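Local coordinates for protein pyridine synthase TbtD (Thermobispora bispora, PDB 5WA4) that probably forms the central pyridine ring of the thiopeptide antibiotic thiomuracin by a formal [4+2] aza-cycloaddition on a leader-bearing peptide, at residues Ala44-Arg48 and Thr326-Leu330; Glu8-Arg12 and Tyr59-Arg64. The contacts are given in a common frame with arbitrary orientation. Numbering follows the deposited sequence.

Contact 1 (Ala44-Arg48 and Thr326-Leu330); sequences AYFLR and TRLGL
Two arginines join the extended strand Ala-44 to Arg-48 to the helix end at Thr-326 to Leu-330. Arg-327, with chi1 to chi3 all t, sends NE to Phe-46 O at 2.6 Å, a short but bent and weak hydrogen bond; its NH1 and NH2 bond Tyr-144 O and Thr-148 OG1. Arg-48 (chi1 m, then t, t) gives weak bonds from NE (2.9 Å) and NH2 (3.2 Å) to Arg-327 O, a carbonyl of the last helical turn; its stronger partner is Asp-23, a salt bridge. The Arg-327 guanidinium also makes a cation-pi contact, CZ lying 4.2 Å from the Phe-46 ring centroid and 7° off its normal. The nearest CA atoms are those of Leu-47 and Arg-327, 6.4 Å apart. Gly-329, at phi 116°, closes the helix in a Schellman motif, and its CA packs 3.6 Å from Arg-48 NH1. Thus an edge strand of the sheet, 44-49, docks on the C-terminus of helix 307-328, with helix 22-35 against Phe-46 and Arg-48, and helix 135-159 touching Phe-46, Leu-47, Arg-327 and Leu-328.

Contact 2 (Glu8-Arg12 and Tyr59-Arg64); sequences ERWWR and YVSTTR
Within Glu-8 to Arg-12 and Tyr-59 to Arg-64, the strand segments 9-12 and 59-62 run antiparallel, with axes 4.6 Å apart at closest approach and N-to-C directions 143° apart. The register places Trp-11 opposite Val-60 as a hydrogen-bonded pair (CA to CA 5.4 Å) and Arg-12 opposite Tyr-59 as a non-hydrogen-bonded pair (5.0 Å). Backbone hydrogen bonds are firm at the first of these: Trp-11 N to Val-60 O is 2.9 Å and nearly straight, and Val-60 N to Trp-11 O is 3.2 Å. Toward the chain's N-terminal end the pairing loosens, and Arg-9 N reaches Thr-62 O only weakly, at 3.4 Å. That same carbonyl receives a side-chain bond: Trp-11, chi1 m and chi2 102°, swings its indole along the strand pair so that NE1 lies 2.9 Å from Thr-62 O. Two CA-H...O contacts add to the pairing, Ser-61 CA to Arg-9 O at 3.1 Å and Tyr-59 CA to Trp-11 O at 3.3 Å. Among the side chains, Trp-10 (chi1 m) lays its six-membered ring over Ser-61, a CH-pi contact with CB 3.5 Å from the centroid, while Trp-10 CE3 meets Tyr-59 CB at 3.9 Å. On that face Arg-12 CG also packs 3.8 Å from Tyr-59 CE1. Thr-63 is the N-cap of helix 64-85, which covers Trp-11 and Val-60 on the other face. This is the pairing of the two inner strands of a four-stranded antiparallel sheet: strand 123-128 flanks strand 9-16 on its far edge, pairing with Arg-12, and strand 44-49 lies beyond strand 55-62.

Overall arrangement
Contacts 1 and 2 have centres about 18 Å apart and share one antiparallel sheet, ordered 44-49, 55-62, 9-16, 123-128. Along the chain their segments alternate: 8-12, 44-48, 59-64, then 326-330. Contact 2 pairs two strands within the sheet, whereas contact 1 joins an edge strand of the sheet, 44-49, to a helix end from the largely helical later part of the chain. They meet where Tyr-45 O approaches Tyr-59 N at 2.8 Å, a probable hydrogen bond, with the two tyrosine rings stacked. Contact 2 holds the sheet's two inner strands together, and contact 1 ties its edge strand 44-49 to the helical bulk of this lantibiotic dehydratase C-terminal family protein.

Contact 1 (Ala44-Arg48 and Thr326-Leu330)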
loop_
_atom_site.group_PDB
_atom_site.type_symbol
_atom_site.label_atom_id
_atom_site.label_comp_id
_atom_site.label_asym_id
_atom_site.label_seq_id
_atom_site.Cartn_x
_atom_site.Cartn_y
_atom_site.Cartn_z
ATOM N N ALA E 44 45.483 9.377 4.796
ATOM C CA ALA E 44 44.862 8.907 6.017
ATOM C C ALA E 44 43.556 9.642 6.320
ATOM O O ALA E 44 43.310 10.754 5.820
ATOM C CB ALA E 44 45.829 9.050 7.166
ATOM N N TYR E 45 42.714 8.992 7.122
ATOM C CA TYR E 45 41.503 9.613 7.638
ATOM C C TYR E 45 40.958 8.816 8.816
ATOM O O TYR E 45 41.336 7.655 9.038
ATOM C CB TYR E 45 40.439 9.770 6.531
ATOM C CG TYR E 45 39.681 8.518 6.112
ATOM C CD1 TYR E 45 40.199 7.648 5.155
ATOM C CD2 TYR E 45 38.417 8.237 6.625
ATOM C CE1 TYR E 45 39.488 6.511 4.741
ATOM C CE2 TYR E 45 37.698 7.102 6.213
ATOM C CZ TYR E 45 38.242 6.243 5.270
ATOM O OH TYR E 45 37.539 5.126 4.857
ATOM N N PHE E 46 40.084 9.458 9.585
ATOM C CA PHE E 46 39.482 8.818 10.744
ATOM C C PHE E 46 37.974 9.004 10.696
ATOM O O PHE E 46 37.476 9.943 10.067
ATOM C CB PHE E 46 40.072 9.374 12.068
ATOM C CG PHE E 46 40.129 10.883 12.131
ATOM C CD1 PHE E 46 39.105 11.607 12.701
ATOM C CD2 PHE E 46 41.206 11.575 11.595
ATOM C CE1 PHE E 46 39.154 12.985 12.748
ATOM C CE2 PHE E 46 41.258 12.965 11.636
ATOM C CZ PHE E 46 40.232 13.666 12.211
ATOM N N LEU E 47 37.262 8.092 11.352
ATOM C CA LEU E 47 35.823 8.211 11.544
ATOM C C LEU E 47 35.390 7.907 12.994
ATOM O O LEU E 47 36.021 7.079 13.691
ATOM C CB LEU E 47 35.090 7.258 10.600
ATOM C CG LEU E 47 35.294 7.416 9.094
ATOM C CD1 LEU E 47 34.788 6.180 8.378
ATOM C CD2 LEU E 47 34.616 8.676 8.576
ATOM N N ARG E 48 34.306 8.548 13.437
ATOM C CA ARG E 48 33.661 8.144 14.687
ATOM C C ARG E 48 32.632 7.061 14.440
ATOM O O ARG E 48 31.974 7.058 13.402
ATOM C CB ARG E 48 32.972 9.321 15.363
ATOM C CG ARG E 48 33.777 10.566 15.367
ATOM C CD ARG E 48 32.942 11.710 15.799
ATOM N NE ARG E 48 33.707 12.951 15.769
ATOM C CZ ARG E 48 33.634 13.896 16.703
ATOM N NH1 ARG E 48 32.870 13.704 17.761
ATOM N NH2 ARG E 48 34.338 15.022 16.593
ATOM N N THR E 326 28.889 15.151 10.662
ATOM C CA THR E 326 28.863 14.063 11.639
ATOM C C THR E 326 30.288 13.784 12.150
ATOM O O THR E 326 30.486 13.399 13.306
ATOM C CB THR E 326 28.211 12.762 11.055
ATOM O OG1 THR E 326 26.786 12.859 11.153
ATOM C CG2 THR E 326 28.667 11.497 11.808
ATOM N N ARG E 327 31.289 14.013 11.309
ATOM C CA ARG E 327 32.671 13.773 11.729
ATOM C C ARG E 327 33.137 14.891 12.682
ATOM O O ARG E 327 34.071 14.704 13.467
ATOM C CB ARG E 327 33.587 13.695 10.515
ATOM C CG ARG E 327 34.831 12.885 10.699
ATOM C CD ARG E 327 35.610 12.960 9.408
ATOM N NE ARG E 327 36.953 12.414 9.514
ATOM C CZ ARG E 327 37.946 12.766 8.705
ATOM N NH1 ARG E 327 37.728 13.667 7.753
ATOM N NH2 ARG E 327 39.153 12.231 8.849
ATOM N N LEU E 328 32.482 16.050 12.597
ATOM C CA LEU E 328 32.780 17.185 13.470
ATOM C C LEU E 328 32.120 17.051 14.852
ATOM O O LEU E 328 32.475 17.773 15.783
ATOM C CB LEU E 328 32.330 18.504 12.831
ATOM C CG LEU E 328 32.924 18.917 11.482
ATOM C CD1 LEU E 328 32.447 20.307 11.085
ATOM C CD2 LEU E 328 34.436 18.863 11.502
ATOM N N GLY E 329 31.154 16.146 14.980
ATOM C CA GLY E 329 30.459 15.954 16.234
ATOM C C GLY E 329 28.976 16.291 16.189
ATOM O O GLY E 329 28.245 15.964 17.126
ATOM N N LEU E 330 28.527 16.944 15.121
ATOM C CA LEU E 330 27.118 17.336 14.961
ATOM C C LEU E 330 26.178 16.151 15.113
ATOM O O LEU E 330 26.433 15.070 14.586
ATOM C CB LEU E 330 26.880 17.994 13.599
ATOM C CG LEU E 330 25.786 19.056 13.590
ATOM C CD1 LEU E 330 26.271 20.282 14.367
ATOM C CD2 LEU E 330 25.399 19.464 12.179
#

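Contact 2 (Glu8-Arg12 and Tyr59-Arg64)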
loop_
_atom_site.group_PDB
_atom_site.type_symbol
_atom_site.label_atom_id
_atom_site.label_comp_id
_atom_site.label_asym_id
_atom_site.label_seq_id
_atom_site.Cartn_x
_atom_site.Cartn_y
_atom_site.Cartn_z
ATOM N N GLU E 8 49.422 0.672 -0.631
ATOM C CA GLU E 8 49.045 -0.480 -1.450
ATOM C C GLU E 8 47.795 -1.186 -0.915
ATOM O O GLU E 8 47.187 -1.999 -1.624
ATOM C CB GLU E 8 50.210 -1.472 -1.551
ATOM C CG GLU E 8 50.127 -2.386 -2.764
ATOM C CD GLU E 8 51.435 -2.443 -3.530
ATOM O OE1 GLU E 8 52.206 -3.408 -3.317
ATOM O OE2 GLU E 8 51.690 -1.515 -4.337
ATOM N N ARG E 9 47.426 -0.892 0.333
ATOM C CA ARG E 9 46.091 -1.243 0.827
ATOM C C ARG E 9 45.666 -0.418 2.056
ATOM O O ARG E 9 46.452 0.356 2.609
ATOM C CB ARG E 9 45.995 -2.746 1.136
ATOM C CG ARG E 9 44.610 -3.296 0.797
ATOM C CD ARG E 9 44.526 -4.804 0.843
ATOM N NE ARG E 9 45.479 -5.458 -0.057
ATOM C CZ ARG E 9 45.407 -6.739 -0.419
ATOM N NH1 ARG E 9 44.421 -7.501 0.038
ATOM N NH2 ARG E 9 46.319 -7.258 -1.236
ATOM N N TRP E 10 44.404 -0.578 2.452
ATOM C CA TRP E 10 43.815 0.178 3.554
ATOM C C TRP E 10 43.895 -0.585 4.860
ATOM O O TRP E 10 43.297 -1.653 4.988
ATOM C CB TRP E 10 42.353 0.505 3.269
ATOM C CG TRP E 10 42.159 1.648 2.353
ATOM C CD1 TRP E 10 41.675 1.600 1.081
ATOM C CD2 TRP E 10 42.429 3.023 2.630
ATOM N NE1 TRP E 10 41.626 2.862 0.548
ATOM C CE2 TRP E 10 42.085 3.761 1.485
ATOM C CE3 TRP E 10 42.921 3.713 3.746
ATOM C CZ2 TRP E 10 42.224 5.144 1.406
ATOM C CZ3 TRP E 10 43.059 5.083 3.674
ATOM C CH2 TRP E 10 42.717 5.788 2.512
ATOM N N TRP E 11 44.625 -0.027 5.823
ATOM C CA TRP E 11 44.760 -0.644 7.133
ATOM C C TRP E 11 43.828 0.009 8.155
ATOM O O TRP E 11 43.533 1.208 8.075
ATOM C CB TRP E 11 46.208 -0.562 7.609
ATOM C CG TRP E 11 47.182 -1.233 6.690
ATOM C CD1 TRP E 11 48.012 -0.633 5.778
ATOM C CD2 TRP E 11 47.420 -2.645 6.578
ATOM N NE1 TRP E 11 48.756 -1.585 5.118
ATOM C CE2 TRP E 11 48.412 -2.826 5.592
ATOM C CE3 TRP E 11 46.889 -3.772 7.217
ATOM C CZ2 TRP E 11 48.884 -4.086 5.236
ATOM C CZ3 TRP E 11 47.358 -5.020 6.858
ATOM C CH2 TRP E 11 48.345 -5.168 5.877
ATOM N N ARG E 12 43.379 -0.783 9.126
ATOM C CA ARG E 12 42.402 -0.314 10.101
ATOM C C ARG E 12 42.933 -0.282 11.530
ATOM O O ARG E 12 43.654 -1.179 11.965
ATOM C CB ARG E 12 41.153 -1.184 10.050
ATOM C CG ARG E 12 40.405 -1.098 8.748
ATOM C CD ARG E 12 39.171 -1.969 8.781
ATOM N NE ARG E 12 39.505 -3.387 8.729
ATOM C CZ ARG E 12 38.613 -4.353 8.894
ATOM N NH1 ARG E 12 37.343 -4.040 9.121
ATOM N NH2 ARG E 12 38.983 -5.625 8.830
ATOM N N TYR E 59 41.963 4.964 9.413
ATOM C CA TYR E 59 42.324 4.323 8.159
ATOM C C TYR E 59 43.587 4.960 7.606
ATOM O O TYR E 59 43.631 6.170 7.426
ATOM C CB TYR E 59 41.185 4.448 7.145
ATOM C CG TYR E 59 39.864 3.869 7.616
ATOM C CD1 TYR E 59 39.591 2.514 7.491
ATOM C CD2 TYR E 59 38.899 4.683 8.202
ATOM C CE1 TYR E 59 38.383 1.990 7.926
ATOM C CE2 TYR E 59 37.697 4.173 8.639
ATOM C CZ TYR E 59 37.438 2.830 8.499
ATOM O OH TYR E 59 36.230 2.329 8.937
ATOM N N VAL E 60 44.620 4.158 7.360
ATOM C CA VAL E 60 45.803 4.644 6.641
ATOM C C VAL E 60 46.157 3.706 5.479
ATOM O O VAL E 60 46.050 2.479 5.597
ATOM C CB VAL E 60 47.022 4.787 7.566
ATOM C CG1 VAL E 60 48.112 5.602 6.880
ATOM C CG2 VAL E 60 46.625 5.460 8.863
ATOM N N SER E 61 46.555 4.264 4.340
ATOM C CA SER E 61 46.879 3.391 3.211
ATOM C C SER E 61 48.345 3.448 2.817
ATOM O O SER E 61 48.810 4.427 2.229
ATOM C CB SER E 61 46.003 3.709 1.992
ATOM O OG SER E 61 46.150 5.042 1.573
ATOM N N THR E 62 49.054 2.381 3.172
ATOM C CA THR E 62 50.413 2.115 2.710
ATOM C C THR E 62 50.632 0.614 2.642
ATOM O O THR E 62 49.684 -0.157 2.736
ATOM C CB THR E 62 51.494 2.748 3.624
ATOM O OG1 THR E 62 51.004 2.818 4.970
ATOM C CG2 THR E 62 51.910 4.130 3.128
ATOM N N THR E 63 51.889 0.211 2.483
ATOM C CA THR E 63 52.279 -1.199 2.491
ATOM C C THR E 63 52.429 -1.730 3.903
ATOM O O THR E 63 52.341 -0.968 4.861
ATOM C CB THR E 63 53.602 -1.408 1.773
ATOM O OG1 THR E 63 54.545 -0.435 2.248
ATOM C CG2 THR E 63 53.410 -1.245 0.272
ATOM N N ARG E 64 52.683 -3.029 4.036
ATOM C CA ARG E 64 52.878 -3.595 5.368
ATOM C C ARG E 64 54.250 -3.163 5.884
ATOM O O ARG E 64 54.476 -3.074 7.089
ATOM C CB ARG E 64 52.741 -5.128 5.352
ATOM C CG ARG E 64 53.450 -5.854 6.498
ATOM C CD ARG E 64 53.222 -7.353 6.443
ATOM N NE ARG E 64 54.440 -8.062 6.044
ATOM C CZ ARG E 64 54.549 -9.385 5.927
ATOM N NH1 ARG E 64 53.508 -10.176 6.169
ATOM N NH2 ARG E 64 55.707 -9.921 5.558
#